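Local coordinates for SnoaL-like domain-containing protein (Catenulispora acidiphila, PDB 4H3U) that is of uncharacterised function but has a ketosteroid isomerase-like fold and may take part in trimethylamine metabolism, at residues P28-A33 with E129-D134; T32-A37 with I101-G106. All blocks are in the same frame, centred on the assembly; numbering follows the deposited sequence.

How the contacts relate
Both contacts start from helix 29-39 and end on the same mixed sheet, with their centres about 10 Å apart. Contact 1 uses the first turn of the helix and the start of strand 130-138; contact 2 uses the following turn and the middle of strand 98-109, and the helix segments overlap at Thr32 and Ala33. Along the chain the order is helix, strand 98-109, strand 130-138, and strand 116-127 runs between those two in the sheet. The contacts also touch each other, through Trp34 with Asp134 and Val31 with Ile101. Together they lay the N-terminal helix across the concave face of the curved sheet of a ketosteroid isomerase-like fold, contact 1 partly buried, contact 2 fully inside.

Contact 1: P28-A33 with E129-D134; sequences PEIVTA and EEITSD
Ile30 turns its CG1 branch opposite its own amide N (chi1 -169°), out from the first turn of helix 29-39, and meets Ile131, whose CG1 lies beside its own backbone N and anti to the carbonyl carbon (chi1 -55°). The two isoleucines cross obliquely, branch over branch: Ile30 CG1 lies 3.8 Å from Ile131 CG1 and 3.9 Å from Ile131 CD1. The terminal methyl of Ile30 fits against the same branch, with Ile30 CD1 4.0 Å from Ile131 CG1. Its other neighbour is polar, since Ile30 CD1 also sits 3.3 Å from Glu129 O, a close van der Waals approach of a methyl to a backbone carbonyl. The CG1 branch of Ile30 thus rests both on the residue before strand 130-138 and on the start of that strand. In this ketosteroid isomerase-like fold the N-terminal helix lies across the curved sheet, and here its opening turn, preceded by Pro28 at the N-cap position, packs on the start of strand 130-138, an inner strand of the sheet. Leu49 adds to the apolar cluster by touching both isoleucines, while Phe50 packs on Ile131. An alanine in place of Ile30, lacking CG1, CG2 and CD1, would probably leave Ile131 CG1 and CD1 without their helix-side neighbour and open a gap beside the Glu129 carbonyl. Beyond Ile131 the strand turns a corner at Thr132, where Thr132 and Ser133 both face Arg125 in a classic beta bulge, and Asp134 then turns its carboxylate to Trp34 NE1 in a weak hydrogen bond.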
loop_
_atom_site.group_PDB
_atom_site.type_symbol
_atom_site.label_atom_id
_atom_site.label_comp_id
_atom_site.label_asym_id
_atom_site.label_seq_id
_atom_site.Cartn_x
_atom_site.Cartn_y
_atom_site.Cartn_z
ATOM N N PRO A 28 -15.927 10.586 -0.981
ATOM C CA PRO A 28 -16.711 10.546 0.262
ATOM C C PRO A 28 -16.274 11.658 1.225
ATOM O O PRO A 28 -15.064 11.918 1.347
ATOM C CB PRO A 28 -16.405 9.154 0.815
ATOM C CG PRO A 28 -16.113 8.359 -0.412
ATOM C CD PRO A 28 -15.377 9.270 -1.339
ATOM N N GLU A 29 -17.201 12.226 1.978
ATOM C CA GLU A 29 -16.838 13.257 2.926
ATOM C C GLU A 29 -15.803 12.754 3.962
ATOM O O GLU A 29 -14.988 13.537 4.402
ATOM C CB GLU A 29 -18.115 13.832 3.561
ATOM C CG GLU A 29 -18.997 14.538 2.502
ATOM C CD GLU A 29 -18.344 15.779 1.855
ATOM O OE1 GLU A 29 -17.762 16.642 2.566
ATOM O OE2 GLU A 29 -18.459 15.938 0.611
ATOM N N ILE A 30 -15.908 11.483 4.365
ATOM C CA ILE A 30 -14.978 10.940 5.344
ATOM C C ILE A 30 -13.535 11.006 4.830
ATOM O O ILE A 30 -12.595 11.209 5.614
ATOM C CB ILE A 30 -15.369 9.502 5.784
ATOM C CG1 ILE A 30 -14.560 9.058 6.998
ATOM C CG2 ILE A 30 -15.190 8.487 4.677
ATOM C CD1 ILE A 30 -14.680 9.927 8.213
ATOM N N VAL A 31 -13.362 10.844 3.512
ATOM C CA VAL A 31 -12.043 10.946 2.897
ATOM C C VAL A 31 -11.528 12.386 2.986
ATOM O O VAL A 31 -10.372 12.629 3.338
ATOM C CB VAL A 31 -12.052 10.417 1.494
ATOM C CG1 VAL A 31 -10.727 10.610 0.806
ATOM C CG2 VAL A 31 -12.433 8.920 1.508
ATOM N N THR A 32 -12.386 13.343 2.630
ATOM C CA THR A 32 -12.000 14.751 2.711
ATOM C C THR A 32 -11.652 15.112 4.165
ATOM O O THR A 32 -10.671 15.821 4.399
ATOM C CB THR A 32 -13.140 15.614 2.148
ATOM O OG1 THR A 32 -13.391 15.174 0.820
ATOM C CG2 THR A 32 -12.819 17.076 2.199
ATOM N N ALA A 33 -12.423 14.612 5.130
ATOM C CA ALA A 33 -12.190 14.893 6.531
ATOM C C ALA A 33 -10.866 14.295 7.004
ATOM O O ALA A 33 -10.113 14.901 7.754
ATOM C CB ALA A 33 -13.320 14.403 7.407
ATOM N N GLU A 129 -20.599 7.335 9.457
ATOM C CA GLU A 129 -19.496 8.258 9.332
ATOM C C GLU A 129 -18.207 7.824 10.054
ATOM O O GLU A 129 -17.154 8.297 9.668
ATOM C CB GLU A 129 -19.861 9.613 9.910
ATOM C CG GLU A 129 -21.044 10.306 9.266
ATOM C CD GLU A 129 -20.891 11.802 9.381
ATOM O OE1 GLU A 129 -19.742 12.223 9.386
ATOM O OE2 GLU A 129 -21.873 12.571 9.337
ATOM N N GLU A 130 -18.275 6.901 11.029
ATOM C CA GLU A 130 -17.091 6.474 11.818
ATOM C C GLU A 130 -16.204 5.500 11.066
ATOM O O GLU A 130 -16.653 4.609 10.379
ATOM C CB GLU A 130 -17.499 5.677 13.078
ATOM C CG GLU A 130 -18.265 6.402 14.156
ATOM C CD GLU A 130 -18.171 5.655 15.473
ATOM O OE1 GLU A 130 -18.605 4.506 15.594
ATOM O OE2 GLU A 130 -17.700 6.263 16.422
ATOM N N ILE A 131 -14.901 5.658 11.298
ATOM C CA ILE A 131 -13.886 4.757 10.775
ATOM C C ILE A 131 -13.599 3.674 11.811
ATOM O O ILE A 131 -13.274 3.977 12.954
ATOM C CB ILE A 131 -12.591 5.476 10.402
ATOM C CG1 ILE A 131 -12.861 6.619 9.414
ATOM C CG2 ILE A 131 -11.604 4.457 9.861
ATOM C CD1 ILE A 131 -11.669 7.508 9.147
ATOM N N THR A 132 -13.773 2.411 11.423
ATOM C CA THR A 132 -13.440 1.303 12.283
ATOM C C THR A 132 -12.025 0.777 12.057
ATOM O O THR A 132 -11.434 0.205 12.964
ATOM C CB THR A 132 -14.468 0.158 12.185
ATOM O OG1 THR A 132 -14.443 -0.395 10.878
ATOM C CG2 THR A 132 -15.857 0.683 12.471
ATOM N N SER A 133 -11.510 0.946 10.842
ATOM C CA SER A 133 -10.156 0.514 10.494
ATOM C C SER A 133 -9.546 1.444 9.447
ATOM O O SER A 133 -10.207 1.836 8.504
ATOM C CB SER A 133 -10.188 -0.927 9.919
ATOM O OG SER A 133 -8.945 -1.314 9.371
ATOM N N ASP A 134 -8.278 1.802 9.668
ATOM C CA ASP A 134 -7.485 2.510 8.669
ATOM C C ASP A 134 -6.168 1.720 8.524
ATOM O O ASP A 134 -5.514 1.414 9.534
ATOM C CB ASP A 134 -7.183 3.938 9.156
ATOM C CG ASP A 134 -6.354 4.787 8.202
ATOM O OD1 ASP A 134 -5.284 4.246 7.773
ATOM O OD2 ASP A 134 -6.689 5.946 7.991
#

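Contact 2: T32-A37 with I101-G106; sequences TAWAAA and IEAVYG
Ile101 meets the Trp34 indole by a CH-pi contact: its CD1 methyl stands over one face of the six-membered ring, 4.0 Å from the centroid and 17° off the ring normal. The nearest ring atom is Trp34 CE3, 3.8 Å from Ile101 CD1, and on the same side of the ring, out past its rim, Ile101 CG2 lies 4.0 Å from Trp34 CZ3. The indole swings out opposite the amide N of Trp34 (chi1 170°), which carries it toward the strand. Ala103, two residues along the strand, adds an apolar contact from the edge: its CB lies near the ring plane, 4.4 Å from Trp34 CZ3. This is helix-on-sheet packing in the interior of the ketosteroid isomerase-like fold, where helix 29-39 lies over strand 98-109 and its neighbours. Met120 and Thr122 of strand 116-127, Val87 of strand 82-95 and Leu46 of helix 43-47 also touch the indole. Edge-to-face stacking links Trp34 to Trp38 one turn later in the helix. On the other side of the strand, Glu102 points away from the helix and hydrogen-bonds through OE1 to Gln135 NE2 of the second subunit.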
loop_
_atom_site.group_PDB
_atom_site.type_symbol
_atom_site.label_atom_id
_atom_site.label_comp_id
_atom_site.label_asym_id
_atom_site.label_seq_id
_atom_site.Cartn_x
_atom_site.Cartn_y
_atom_site.Cartn_z
ATOM N N THR A 32 -12.386 13.343 2.630
ATOM C CA THR A 32 -12.000 14.751 2.711
ATOM C C THR A 32 -11.652 15.112 4.165
ATOM O O THR A 32 -10.671 15.821 4.399
ATOM C CB THR A 32 -13.140 15.614 2.148
ATOM O OG1 THR A 32 -13.391 15.174 0.820
ATOM C CG2 THR A 32 -12.819 17.076 2.199
ATOM N N ALA A 33 -12.423 14.612 5.130
ATOM C CA ALA A 33 -12.190 14.893 6.531
ATOM C C ALA A 33 -10.866 14.295 7.004
ATOM O O ALA A 33 -10.113 14.901 7.754
ATOM C CB ALA A 33 -13.320 14.403 7.407
ATOM N N TRP A 34 -10.584 13.075 6.567
ATOM C CA TRP A 34 -9.332 12.377 6.912
ATOM C C TRP A 34 -8.118 13.156 6.378
ATOM O O TRP A 34 -7.147 13.368 7.104
ATOM C CB TRP A 34 -9.432 10.951 6.376
ATOM C CG TRP A 34 -8.172 10.134 6.402
ATOM C CD1 TRP A 34 -7.763 9.265 7.388
ATOM C CD2 TRP A 34 -7.195 10.019 5.345
ATOM N NE1 TRP A 34 -6.580 8.668 7.022
ATOM C CE2 TRP A 34 -6.243 9.072 5.760
ATOM C CE3 TRP A 34 -7.080 10.562 4.072
ATOM C CZ2 TRP A 34 -5.192 8.692 4.957
ATOM C CZ3 TRP A 34 -6.035 10.170 3.269
ATOM C CH2 TRP A 34 -5.102 9.247 3.717
ATOM N N ALA A 35 -8.204 13.583 5.121
ATOM C CA ALA A 35 -7.102 14.362 4.537
ATOM C C ALA A 35 -6.903 15.696 5.238
ATOM O O ALA A 35 -5.755 16.110 5.489
ATOM C CB ALA A 35 -7.282 14.561 3.054
ATOM N N ALA A 36 -8.010 16.357 5.587
ATOM C CA ALA A 36 -7.933 17.641 6.265
ATOM C C ALA A 36 -7.332 17.454 7.672
ATOM O O ALA A 36 -6.574 18.306 8.153
ATOM C CB ALA A 36 -9.291 18.302 6.339
ATOM N N ALA A 37 -7.662 16.354 8.335
ATOM C CA ALA A 37 -7.129 16.063 9.663
ATOM C C ALA A 37 -5.618 15.824 9.581
ATOM O O ALA A 37 -4.831 16.362 10.352
ATOM C CB ALA A 37 -7.849 14.871 10.266
ATOM N N ILE A 101 -8.560 4.864 -0.735
ATOM C CA ILE A 101 -8.039 6.178 -1.001
ATOM C C ILE A 101 -6.698 6.086 -1.688
ATOM O O ILE A 101 -5.804 5.404 -1.188
ATOM C CB ILE A 101 -7.857 6.972 0.300
ATOM C CG1 ILE A 101 -9.126 7.041 1.137
ATOM C CG2 ILE A 101 -7.350 8.384 0.000
ATOM C CD1 ILE A 101 -8.929 7.557 2.542
ATOM N N GLU A 102 -6.555 6.749 -2.828
ATOM C CA GLU A 102 -5.265 6.963 -3.458
ATOM C C GLU A 102 -4.915 8.436 -3.131
ATOM O O GLU A 102 -5.639 9.376 -3.504
ATOM C CB GLU A 102 -5.312 6.754 -4.959
ATOM C CG GLU A 102 -5.588 5.322 -5.297
ATOM C CD GLU A 102 -5.534 4.974 -6.769
ATOM O OE1 GLU A 102 -4.555 5.386 -7.448
ATOM O OE2 GLU A 102 -6.429 4.213 -7.235
ATOM N N ALA A 103 -3.830 8.637 -2.401
ATOM C CA ALA A 103 -3.413 9.955 -1.947
ATOM C C ALA A 103 -1.970 10.177 -2.214
ATOM O O ALA A 103 -1.258 9.291 -2.694
ATOM C CB ALA A 103 -3.654 10.073 -0.453
ATOM N N VAL A 104 -1.524 11.411 -1.968
ATOM C CA VAL A 104 -0.100 11.744 -1.939
ATOM C C VAL A 104 0.190 12.243 -0.537
ATOM O O VAL A 104 -0.466 13.145 -0.034
ATOM C CB VAL A 104 0.304 12.807 -2.991
ATOM C CG1 VAL A 104 1.780 13.181 -2.865
ATOM C CG2 VAL A 104 0.016 12.291 -4.382
ATOM N N TYR A 105 1.197 11.628 0.060
ATOM C CA TYR A 105 1.680 11.938 1.399
ATOM C C TYR A 105 3.031 12.639 1.302
ATOM O O TYR A 105 3.962 12.110 0.721
ATOM C CB TYR A 105 1.829 10.642 2.169
ATOM C CG TYR A 105 2.505 10.727 3.510
ATOM C CD1 TYR A 105 2.366 11.849 4.314
ATOM C CD2 TYR A 105 3.370 9.761 3.935
ATOM C CE1 TYR A 105 3.038 11.950 5.533
ATOM C CE2 TYR A 105 3.941 9.787 5.205
ATOM C CZ TYR A 105 3.737 10.861 6.014
ATOM O OH TYR A 105 4.339 10.912 7.248
ATOM N N GLY A 106 3.100 13.830 1.853
ATOM C CA GLY A 106 4.320 14.618 1.794
ATOM C C GLY A 106 4.643 15.293 3.105
ATOM O O GLY A 106 3.791 15.489 3.975
#